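Local coordinates for protein thiol peroxidase (Mycobacterium tuberculosis, PDB 1XVQ) that acts as a thioredoxin-dependent peroxidase, probably reducing hydrogen peroxide and organic hydroperoxides to water and alcohols and so protecting the cell against oxidative stress, at residues P18-A24 with G139-T144; V47-P53 with L128-V134; F67-A71 with Y156-L160. All coordinates share one frame; numbering follows the deposited sequence.

Interaction 1 of 3, residues P18-A24 with G139-T144; sequences PAVGSPA and GNVAYT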
loop_
_atom_site.group_PDB
_atom_site.type_symbol
_atom_site.label_atom_id
_atom_site.label_comp_id
_atom_site.label_asym_id
_atom_site.label_seq_id
_atom_site.Cartn_x
_atom_site.Cartn_y
_atom_site.Cartn_z
ATOM N N PRO A 18 -3.106 -3.955 10.312
ATOM C CA PRO A 18 -4.206 -3.605 11.222
ATOM C C PRO A 18 -5.350 -4.594 11.104
ATOM O O PRO A 18 -5.644 -5.085 10.014
ATOM C CB PRO A 18 -4.603 -2.196 10.776
ATOM C CG PRO A 18 -4.237 -2.195 9.312
ATOM C CD PRO A 18 -2.920 -2.947 9.261
ATOM N N ALA A 19 -5.986 -4.896 12.232
ATOM C CA ALA A 19 -7.081 -5.861 12.231
ATOM C C ALA A 19 -8.304 -5.441 11.422
ATOM O O ALA A 19 -8.718 -4.275 11.445
ATOM C CB ALA A 19 -7.508 -6.180 13.677
ATOM N N VAL A 20 -8.859 -6.404 10.699
ATOM C CA VAL A 20 -10.059 -6.193 9.905
ATOM C C VAL A 20 -11.204 -5.922 10.874
ATOM O O VAL A 20 -11.346 -6.631 11.865
ATOM C CB VAL A 20 -10.377 -7.441 9.055
ATOM C CG1 VAL A 20 -11.818 -7.363 8.513
ATOM C CG2 VAL A 20 -9.377 -7.520 7.898
ATOM N N GLY A 21 -11.970 -4.870 10.608
ATOM C CA GLY A 21 -13.091 -4.506 11.466
ATOM C C GLY A 21 -12.802 -3.359 12.423
ATOM O O GLY A 21 -13.727 -2.756 12.989
ATOM N N SER A 22 -11.528 -3.036 12.601
ATOM C CA SER A 22 -11.114 -1.949 13.497
ATOM C C SER A 22 -10.789 -0.696 12.701
ATOM O O SER A 22 -10.520 -0.763 11.491
ATOM C CB SER A 22 -9.870 -2.368 14.295
ATOM O OG SER A 22 -8.737 -2.496 13.448
ATOM N N PRO A 23 -10.805 0.477 13.367
ATOM C CA PRO A 23 -10.503 1.747 12.696
ATOM C C PRO A 23 -9.102 1.706 12.087
ATOM O O PRO A 23 -8.131 1.264 12.716
ATOM C CB PRO A 23 -10.592 2.779 13.825
ATOM C CG PRO A 23 -11.536 2.140 14.823
ATOM C CD PRO A 23 -11.105 0.693 14.798
ATOM N N ALA A 24 -8.997 2.183 10.857
ATOM C CA ALA A 24 -7.707 2.175 10.210
ATOM C C ALA A 24 -6.794 3.171 10.917
ATOM O O ALA A 24 -7.204 4.282 11.286
ATOM C CB ALA A 24 -7.851 2.543 8.747
ATOM N N GLY A 139 -14.467 4.056 7.618
ATOM C CA GLY A 139 -13.220 4.245 8.327
ATOM C C GLY A 139 -12.559 3.010 8.908
ATOM O O GLY A 139 -11.425 3.091 9.405
ATOM N N ASN A 140 -13.239 1.869 8.869
ATOM C CA ASN A 140 -12.661 0.640 9.421
ATOM C C ASN A 140 -11.916 -0.149 8.371
ATOM O O ASN A 140 -12.218 -0.044 7.196
ATOM C CB ASN A 140 -13.744 -0.257 10.016
ATOM C CG ASN A 140 -14.407 0.369 11.211
ATOM O OD1 ASN A 140 -13.749 1.001 12.032
ATOM N ND2 ASN A 140 -15.717 0.199 11.319
ATOM N N VAL A 141 -10.925 -0.921 8.810
ATOM C CA VAL A 141 -10.174 -1.749 7.884
ATOM C C VAL A 141 -11.140 -2.816 7.387
ATOM O O VAL A 141 -11.766 -3.494 8.174
ATOM C CB VAL A 141 -8.977 -2.398 8.606
ATOM C CG1 VAL A 141 -8.291 -3.414 7.696
ATOM C CG2 VAL A 141 -7.948 -1.295 8.981
ATOM N N ALA A 142 -11.281 -2.939 6.073
ATOM C CA ALA A 142 -12.200 -3.936 5.520
ATOM C C ALA A 142 -11.515 -5.211 5.031
ATOM O O ALA A 142 -12.153 -6.280 4.917
ATOM C CB ALA A 142 -12.976 -3.320 4.361
ATOM N N TYR A 143 -10.226 -5.105 4.723
ATOM C CA TYR A 143 -9.498 -6.251 4.184
ATOM C C TYR A 143 -8.005 -5.989 4.179
ATOM O O TYR A 143 -7.580 -4.867 3.933
ATOM C CB TYR A 143 -9.949 -6.506 2.738
ATOM C CG TYR A 143 -9.094 -7.499 1.958
ATOM C CD1 TYR A 143 -7.948 -7.089 1.279
ATOM C CD2 TYR A 143 -9.449 -8.852 1.907
ATOM C CE1 TYR A 143 -7.176 -7.998 0.563
ATOM C CE2 TYR A 143 -8.689 -9.768 1.199
ATOM C CZ TYR A 143 -7.558 -9.337 0.533
ATOM O OH TYR A 143 -6.804 -10.253 -0.160
ATOM N N THR A 144 -7.213 -7.031 4.454
ATOM C CA THR A 144 -5.778 -6.887 4.387
ATOM C C THR A 144 -5.136 -8.131 3.784
ATOM O O THR A 144 -5.690 -9.227 3.837
ATOM C CB THR A 144 -5.101 -6.696 5.779
ATOM O OG1 THR A 144 -5.250 -7.895 6.568
ATOM C CG2 THR A 144 -5.688 -5.535 6.509
HETATM O O HOH W 1 -5.290 -7.730 9.182
HETATM O O HOH W 2 -14.531 -0.839 14.634
#
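Val-141 sets CG1 anti to its backbone N (chi1 172°), which leaves CG2 beside that N, facing Pro-18 and Ala-24: CG2 lies 3.8 Å from CG of Pro-18 and equally 3.8 Å from CB of Ala-24. Asn-140, with chi1 at -65°, lays its amide alongside the ring of Pro-23, the two pointing the same way, and OD1 of Asn-140 comes within 3.7 Å of CG of Pro-23. Three backbone hydrogen bonds join the segments. Gly-21 N gives its hydrogen to Val-141 O at 2.8 Å, while Val-141 N gives its own to Ser-22 O at 2.7 Å. This last bond and that of Ala-24 N to Gly-139 O (3.0 Å, 175°, in the carbonyl plane) flank Pro-23 and Asn-140 and form a single bridge. The loop can offer these groups because Ala-19 to Ser-22 form a type II turn, whose third position, with its positive phi, suits Gly-21. Ser-22 OG tightens the turn with a 2.7 Å bond to Ala-19 O, on the same face of that carbonyl as Ser-22 N. One water joins Pro-18 O to OG1 of Thr-144, and another joins Gly-21 O to OD1 of Asn-140. Further along, Ala-142 and Tyr-143 form a classic beta bulge opposite Val-134 of strand 131-135. Main-chain bonds and water bridges thus do most of the polar work, tying the irregular loop to strand 141-146, outermost in the sheet of this chain, while Val-141 supplies the one buried apolar side chain in an otherwise surface contact.

Interaction 2 of 3, residues V47-P53 with L128-V134; sequences VLLNIFP and LARAIVV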
loop_
_atom_site.group_PDB
_atom_site.type_symbol
_atom_site.label_atom_id
_atom_site.label_comp_id
_atom_site.label_asym_id
_atom_site.label_seq_id
_atom_site.Cartn_x
_atom_site.Cartn_y
_atom_site.Cartn_z
ATOM N N VAL A 47 -10.935 3.576 0.649
ATOM C CA VAL A 47 -9.566 3.798 0.235
ATOM C C VAL A 47 -8.836 2.489 0.038
ATOM O O VAL A 47 -8.925 1.582 0.869
ATOM C CB VAL A 47 -8.782 4.607 1.307
ATOM C CG1 VAL A 47 -7.338 4.834 0.863
ATOM C CG2 VAL A 47 -9.453 5.957 1.525
ATOM N N LEU A 48 -8.127 2.404 -1.077
ATOM C CA LEU A 48 -7.309 1.229 -1.368
ATOM C C LEU A 48 -5.853 1.660 -1.191
ATOM O O LEU A 48 -5.383 2.541 -1.911
ATOM C CB LEU A 48 -7.506 0.747 -2.823
ATOM C CG LEU A 48 -6.363 -0.177 -3.324
ATOM C CD1 LEU A 48 -6.367 -1.420 -2.469
ATOM C CD2 LEU A 48 -6.527 -0.533 -4.824
ATOM N N LEU A 49 -5.155 1.082 -0.202
ATOM C CA LEU A 49 -3.734 1.357 -0.020
ATOM C C LEU A 49 -3.038 0.205 -0.743
ATOM O O LEU A 49 -3.085 -0.949 -0.290
ATOM C CB LEU A 49 -3.339 1.328 1.462
ATOM C CG LEU A 49 -4.114 2.297 2.349
ATOM C CD1 LEU A 49 -3.738 2.028 3.825
ATOM C CD2 LEU A 49 -3.779 3.734 1.931
ATOM N N ASN A 50 -2.400 0.533 -1.864
ATOM C CA ASN A 50 -1.726 -0.454 -2.713
ATOM C C ASN A 50 -0.281 -0.161 -2.377
ATOM O O ASN A 50 0.291 0.822 -2.805
ATOM C CB ASN A 50 -2.054 -0.131 -4.174
ATOM C CG ASN A 50 -1.992 -1.324 -5.081
ATOM O OD1 ASN A 50 -2.303 -1.204 -6.274
ATOM N ND2 ASN A 50 -1.605 -2.477 -4.557
ATOM N N ILE A 51 0.286 -1.043 -1.581
ATOM C CA ILE A 51 1.623 -0.845 -1.031
ATOM C C ILE A 51 2.716 -1.616 -1.728
ATOM O O ILE A 51 2.596 -2.840 -1.916
ATOM C CB ILE A 51 1.586 -1.234 0.435
ATOM C CG1 ILE A 51 0.435 -0.477 1.118
ATOM C CG2 ILE A 51 2.961 -0.894 1.124
ATOM C CD1 ILE A 51 0.020 -1.102 2.478
ATOM N N PHE A 52 3.798 -0.915 -2.068
ATOM C CA PHE A 52 4.913 -1.532 -2.800
ATOM C C PHE A 52 6.325 -1.248 -2.278
ATOM O O PHE A 52 6.596 -0.195 -1.700
ATOM C CB PHE A 52 4.961 -1.024 -4.239
ATOM C CG PHE A 52 3.683 -1.196 -5.010
ATOM C CD1 PHE A 52 3.576 -2.190 -5.973
ATOM C CD2 PHE A 52 2.606 -0.333 -4.802
ATOM C CE1 PHE A 52 2.404 -2.331 -6.736
ATOM C CE2 PHE A 52 1.432 -0.462 -5.555
ATOM C CZ PHE A 52 1.334 -1.469 -6.528
ATOM N N PRO A 53 7.246 -2.187 -2.512
ATOM C CA PRO A 53 8.628 -1.965 -2.072
ATOM C C PRO A 53 9.127 -0.772 -2.887
ATOM O O PRO A 53 9.881 0.064 -2.396
ATOM C CB PRO A 53 9.327 -3.264 -2.441
ATOM C CG PRO A 53 8.233 -4.302 -2.231
ATOM C CD PRO A 53 6.979 -3.630 -2.755
ATOM N N LEU A 128 8.714 -0.861 2.072
ATOM C CA LEU A 128 7.443 -1.449 2.474
ATOM C C LEU A 128 7.197 -2.727 1.695
ATOM O O LEU A 128 7.447 -2.771 0.499
ATOM C CB LEU A 128 6.298 -0.493 2.147
ATOM C CG LEU A 128 6.541 0.911 2.680
ATOM C CD1 LEU A 128 5.217 1.693 2.468
ATOM C CD2 LEU A 128 6.909 0.889 4.207
ATOM N N ALA A 129 6.694 -3.754 2.372
ATOM C CA ALA A 129 6.412 -5.022 1.677
ATOM C C ALA A 129 5.181 -4.914 0.776
ATOM O O ALA A 129 4.280 -4.082 1.022
ATOM C CB ALA A 129 6.187 -6.131 2.686
ATOM N N ARG A 130 5.134 -5.753 -0.263
ATOM C CA ARG A 130 3.960 -5.759 -1.154
ATOM C C ARG A 130 2.733 -6.140 -0.291
ATOM O O ARG A 130 2.699 -7.186 0.365
ATOM C CB ARG A 130 4.119 -6.787 -2.260
ATOM C CG ARG A 130 2.981 -6.689 -3.299
ATOM C CD ARG A 130 3.116 -5.450 -4.189
ATOM N NE ARG A 130 2.007 -5.342 -5.151
ATOM C CZ ARG A 130 0.891 -4.641 -4.950
ATOM N NH1 ARG A 130 0.695 -3.950 -3.815
ATOM N NH2 ARG A 130 -0.056 -4.634 -5.885
ATOM N N ALA A 131 1.718 -5.286 -0.297
ATOM C CA ALA A 131 0.561 -5.532 0.546
ATOM C C ALA A 131 -0.608 -4.701 0.066
ATOM O O ALA A 131 -0.439 -3.735 -0.673
ATOM C CB ALA A 131 0.898 -5.129 1.976
ATOM N N ILE A 132 -1.787 -5.100 0.508
ATOM C CA ILE A 132 -3.004 -4.388 0.169
ATOM C C ILE A 132 -3.820 -4.186 1.427
ATOM O O ILE A 132 -4.023 -5.113 2.211
ATOM C CB ILE A 132 -3.855 -5.164 -0.888
ATOM C CG1 ILE A 132 -3.202 -5.007 -2.284
ATOM C CG2 ILE A 132 -5.276 -4.623 -0.924
ATOM C CD1 ILE A 132 -3.865 -5.835 -3.412
ATOM N N VAL A 133 -4.261 -2.951 1.647
ATOM C CA VAL A 133 -5.136 -2.686 2.776
ATOM C C VAL A 133 -6.305 -1.898 2.225
ATOM O O VAL A 133 -6.107 -0.902 1.555
ATOM C CB VAL A 133 -4.441 -1.854 3.884
ATOM C CG1 VAL A 133 -5.479 -1.427 4.945
ATOM C CG2 VAL A 133 -3.338 -2.680 4.521
ATOM N N VAL A 134 -7.517 -2.369 2.503
ATOM C CA VAL A 134 -8.722 -1.669 2.065
ATOM C C VAL A 134 -9.391 -1.073 3.283
ATOM O O VAL A 134 -9.608 -1.754 4.297
ATOM C CB VAL A 134 -9.728 -2.608 1.347
ATOM C CG1 VAL A 134 -11.033 -1.829 1.012
ATOM C CG2 VAL A 134 -9.090 -3.150 0.067
HETATM O O HOH W 3 8.507 0.908 -0.270
#
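The guanidinium of Arg-130 lies flat on the ring of Phe-52, planes 19° and centres 3.8 Å apart, a cation-pi stack: NH1 sits over the middle of the ring, CE1 of Phe-52 over the middle of the guanidinium, and the amide of Asn-50 meets its edge. The CB of Arg-130 points away from 47-53, and a bend at chi2 (73°) turns the chain back over the ring. Arg-130 NH1 bonds to Ile-51 O at 2.9 Å from above the carbonyl plane, while Ala-131 N comes to it at 3.1 Å from the opposite face; two donors grip one oxygen. Leu-49 with Val-133 and Ile-51 with Ala-131 are the hydrogen-bonded pairs, with Leu-49 N 2.8 Å from Val-133 O. Mostly aliphatic side chains suit both buried faces: Leu-48 CD1 meets Ile-132 CG2 at 3.7 Å on one, Leu-49 CD1 meets Val-133 CB at 3.9 Å on the other. Before strand 131-134, Leu-128 CB packs 3.5 Å from Ile-51 CG2, and a water links Phe-52 O, Pro-53 O and Leu-128 N. Such an antiparallel pair amid a mixed sheet belongs to the thioredoxin fold of peroxiredoxins; Phe-52 lies about 9 Å, between side chains, from Cys-60, the predicted peroxidatic cysteine.

Interaction 3 of 3, residues F67-A71 with Y156-L160; sequences FDERA and YEAAL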
loop_
_atom_site.group_PDB
_atom_site.type_symbol
_atom_site.label_atom_id
_atom_site.label_comp_id
_atom_site.label_asym_id
_atom_site.label_seq_id
_atom_site.Cartn_x
_atom_site.Cartn_y
_atom_site.Cartn_z
ATOM N N PHE A 67 -6.217 -3.740 -11.833
ATOM C CA PHE A 67 -6.686 -3.703 -10.457
ATOM C C PHE A 67 -6.963 -2.271 -10.005
ATOM O O PHE A 67 -8.017 -1.992 -9.438
ATOM C CB PHE A 67 -5.642 -4.309 -9.534
ATOM C CG PHE A 67 -5.999 -4.214 -8.088
ATOM C CD1 PHE A 67 -7.141 -4.850 -7.594
ATOM C CD2 PHE A 67 -5.161 -3.552 -7.198
ATOM C CE1 PHE A 67 -7.435 -4.836 -6.243
ATOM C CE2 PHE A 67 -5.451 -3.535 -5.837
ATOM C CZ PHE A 67 -6.576 -4.175 -5.359
ATOM N N ASP A 68 -6.015 -1.367 -10.242
ATOM C CA ASP A 68 -6.205 0.025 -9.832
ATOM C C ASP A 68 -7.428 0.646 -10.516
ATOM O O ASP A 68 -8.162 1.434 -9.922
ATOM C CB ASP A 68 -4.966 0.863 -10.154
ATOM C CG ASP A 68 -3.802 0.583 -9.201
ATOM O OD1 ASP A 68 -4.053 0.048 -8.103
ATOM O OD2 ASP A 68 -2.655 0.913 -9.554
ATOM N N GLU A 69 -7.647 0.287 -11.772
ATOM C CA GLU A 69 -8.779 0.836 -12.495
ATOM C C GLU A 69 -10.100 0.292 -11.976
ATOM O O GLU A 69 -11.057 1.047 -11.812
ATOM C CB GLU A 69 -8.603 0.597 -14.000
ATOM C CG GLU A 69 -7.511 1.501 -14.577
ATOM C CD GLU A 69 -7.336 1.386 -16.084
ATOM O OE1 GLU A 69 -6.560 2.198 -16.640
ATOM O OE2 GLU A 69 -7.959 0.495 -16.704
ATOM N N ARG A 70 -10.162 -1.006 -11.692
ATOM C CA ARG A 70 -11.385 -1.582 -11.150
ATOM C C ARG A 70 -11.663 -0.970 -9.769
ATOM O O ARG A 70 -12.798 -0.613 -9.445
ATOM C CB ARG A 70 -11.253 -3.103 -11.017
ATOM C CG ARG A 70 -11.092 -3.832 -12.351
ATOM C CD ARG A 70 -10.877 -5.322 -12.168
ATOM N NE ARG A 70 -10.538 -5.995 -13.424
ATOM C CZ ARG A 70 -11.337 -6.036 -14.487
ATOM N NH1 ARG A 70 -12.526 -5.441 -14.448
ATOM N NH2 ARG A 70 -10.949 -6.671 -15.592
ATOM N N ALA A 71 -10.614 -0.836 -8.963
ATOM C CA ALA A 71 -10.773 -0.289 -7.621
ATOM C C ALA A 71 -11.334 1.127 -7.679
ATOM O O ALA A 71 -12.280 1.470 -6.959
ATOM C CB ALA A 71 -9.417 -0.314 -6.895
ATOM N N TYR A 156 -5.960 -10.068 -5.943
ATOM C CA TYR A 156 -6.759 -8.921 -6.354
ATOM C C TYR A 156 -8.259 -9.157 -6.288
ATOM O O TYR A 156 -9.031 -8.240 -6.003
ATOM C CB TYR A 156 -6.375 -8.498 -7.773
ATOM C CG TYR A 156 -4.949 -7.991 -7.886
ATOM C CD1 TYR A 156 -4.518 -6.903 -7.125
ATOM C CD2 TYR A 156 -4.034 -8.596 -8.753
ATOM C CE1 TYR A 156 -3.221 -6.428 -7.221
ATOM C CE2 TYR A 156 -2.720 -8.130 -8.861
ATOM C CZ TYR A 156 -2.324 -7.045 -8.088
ATOM O OH TYR A 156 -1.034 -6.576 -8.179
ATOM N N GLU A 157 -8.669 -10.388 -6.571
ATOM C CA GLU A 157 -10.090 -10.716 -6.569
ATOM C C GLU A 157 -10.727 -10.522 -5.201
ATOM O O GLU A 157 -11.814 -9.922 -5.088
ATOM C CB GLU A 157 -10.287 -12.159 -7.039
ATOM C CG GLU A 157 -11.728 -12.568 -7.214
ATOM C CD GLU A 157 -11.868 -13.980 -7.775
ATOM O OE1 GLU A 157 -13.017 -14.422 -7.980
ATOM O OE2 GLU A 157 -10.830 -14.639 -8.017
ATOM N N ALA A 158 -10.061 -11.028 -4.164
ATOM C CA ALA A 158 -10.580 -10.908 -2.797
ATOM C C ALA A 158 -10.614 -9.450 -2.354
ATOM O O ALA A 158 -11.557 -9.027 -1.701
ATOM C CB ALA A 158 -9.731 -11.714 -1.841
ATOM N N ALA A 159 -9.583 -8.686 -2.704
ATOM C CA ALA A 159 -9.533 -7.254 -2.340
ATOM C C ALA A 159 -10.694 -6.509 -2.997
ATOM O O ALA A 159 -11.334 -5.656 -2.382
ATOM C CB ALA A 159 -8.195 -6.619 -2.785
ATOM N N LEU A 160 -10.980 -6.848 -4.257
ATOM C CA LEU A 160 -12.082 -6.200 -4.970
ATOM C C LEU A 160 -13.434 -6.545 -4.346
ATOM O O LEU A 160 -14.320 -5.690 -4.282
ATOM C CB LEU A 160 -12.034 -6.568 -6.458
ATOM C CG LEU A 160 -10.877 -5.919 -7.249
ATOM C CD1 LEU A 160 -10.908 -6.394 -8.696
ATOM C CD2 LEU A 160 -11.002 -4.394 -7.226
#
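This is an apolar helix-to-helix contact between helix 62-73 and the start of helix 156-165, made by segments 67-71 and 156-160, whose axes run at 12° over one side of the central mixed sheet. The axes of the two short segments come no nearer than 10.8 Å, and it is the large side chains of Phe-67, Tyr-156 and Leu-160 that bridge the distance. Phe-67 turns CG anti to its backbone N (chi1 176°), which carries its ring across to the other helix. There CD1 of Tyr-156 sits over the centre of the phenylalanine face, 3.2 Å from CG of Phe-67, a tight approach. The rings, inclined by 40° with centroids 4.4 Å apart, meet obliquely. In return CB of Phe-67 stands over the tyrosine face, offset toward its rim, in a CH-pi contact 4.1 Å from the centroid of the Tyr-156 ring. One turn further on, Leu-160 slides past Phe-67 in the opposite direction and brings CD2 to 3.7 Å from CE1 of Phe-67. The small Ala-159 leaves room for the ring, its CB lying 3.9 Å from CZ of Phe-67. At the more exposed side the extended Arg-70 crosses Leu-160 at about a right angle, with CD of Arg-70 3.6 Å from CD1 of Leu-160; its methylene chain lies against the leucine while the guanidinium lies farther along. Beneath the helices, Phe-67 also rests on Leu-48, Asn-50 and Ile-132 of the sheet. Tyr-156 suits its place doubly, because its ring packs here while OH hydrogen-bonds to NH2 of Arg-130. Across this contact, then, the helices meet by dispersion and close fit rather than by polar bonds.

Overall arrangement
Interaction 2 is the core contact, its centre about 2 Å from the centre of the chain, whereas interaction 1 is a surface contact and interaction 3 is partly buried. Interactions 1 and 2 belong to the same sheet: strand 131-135 pairs with strand 141-146, and loop 18-24 bonds to the latter in turn, by a single bridge and a few backbone bonds. Interaction 3 instead covers one side of that sheet, where Leu-48 meets Phe-67 and Ala-71, and Tyr-143 touches Ala-158 and Ala-159. The chemistry changes accordingly, from backbone bonds and water at the edge, through regular strand pairing with a stacked arginine in the middle, to side-chain packing alone between the helices.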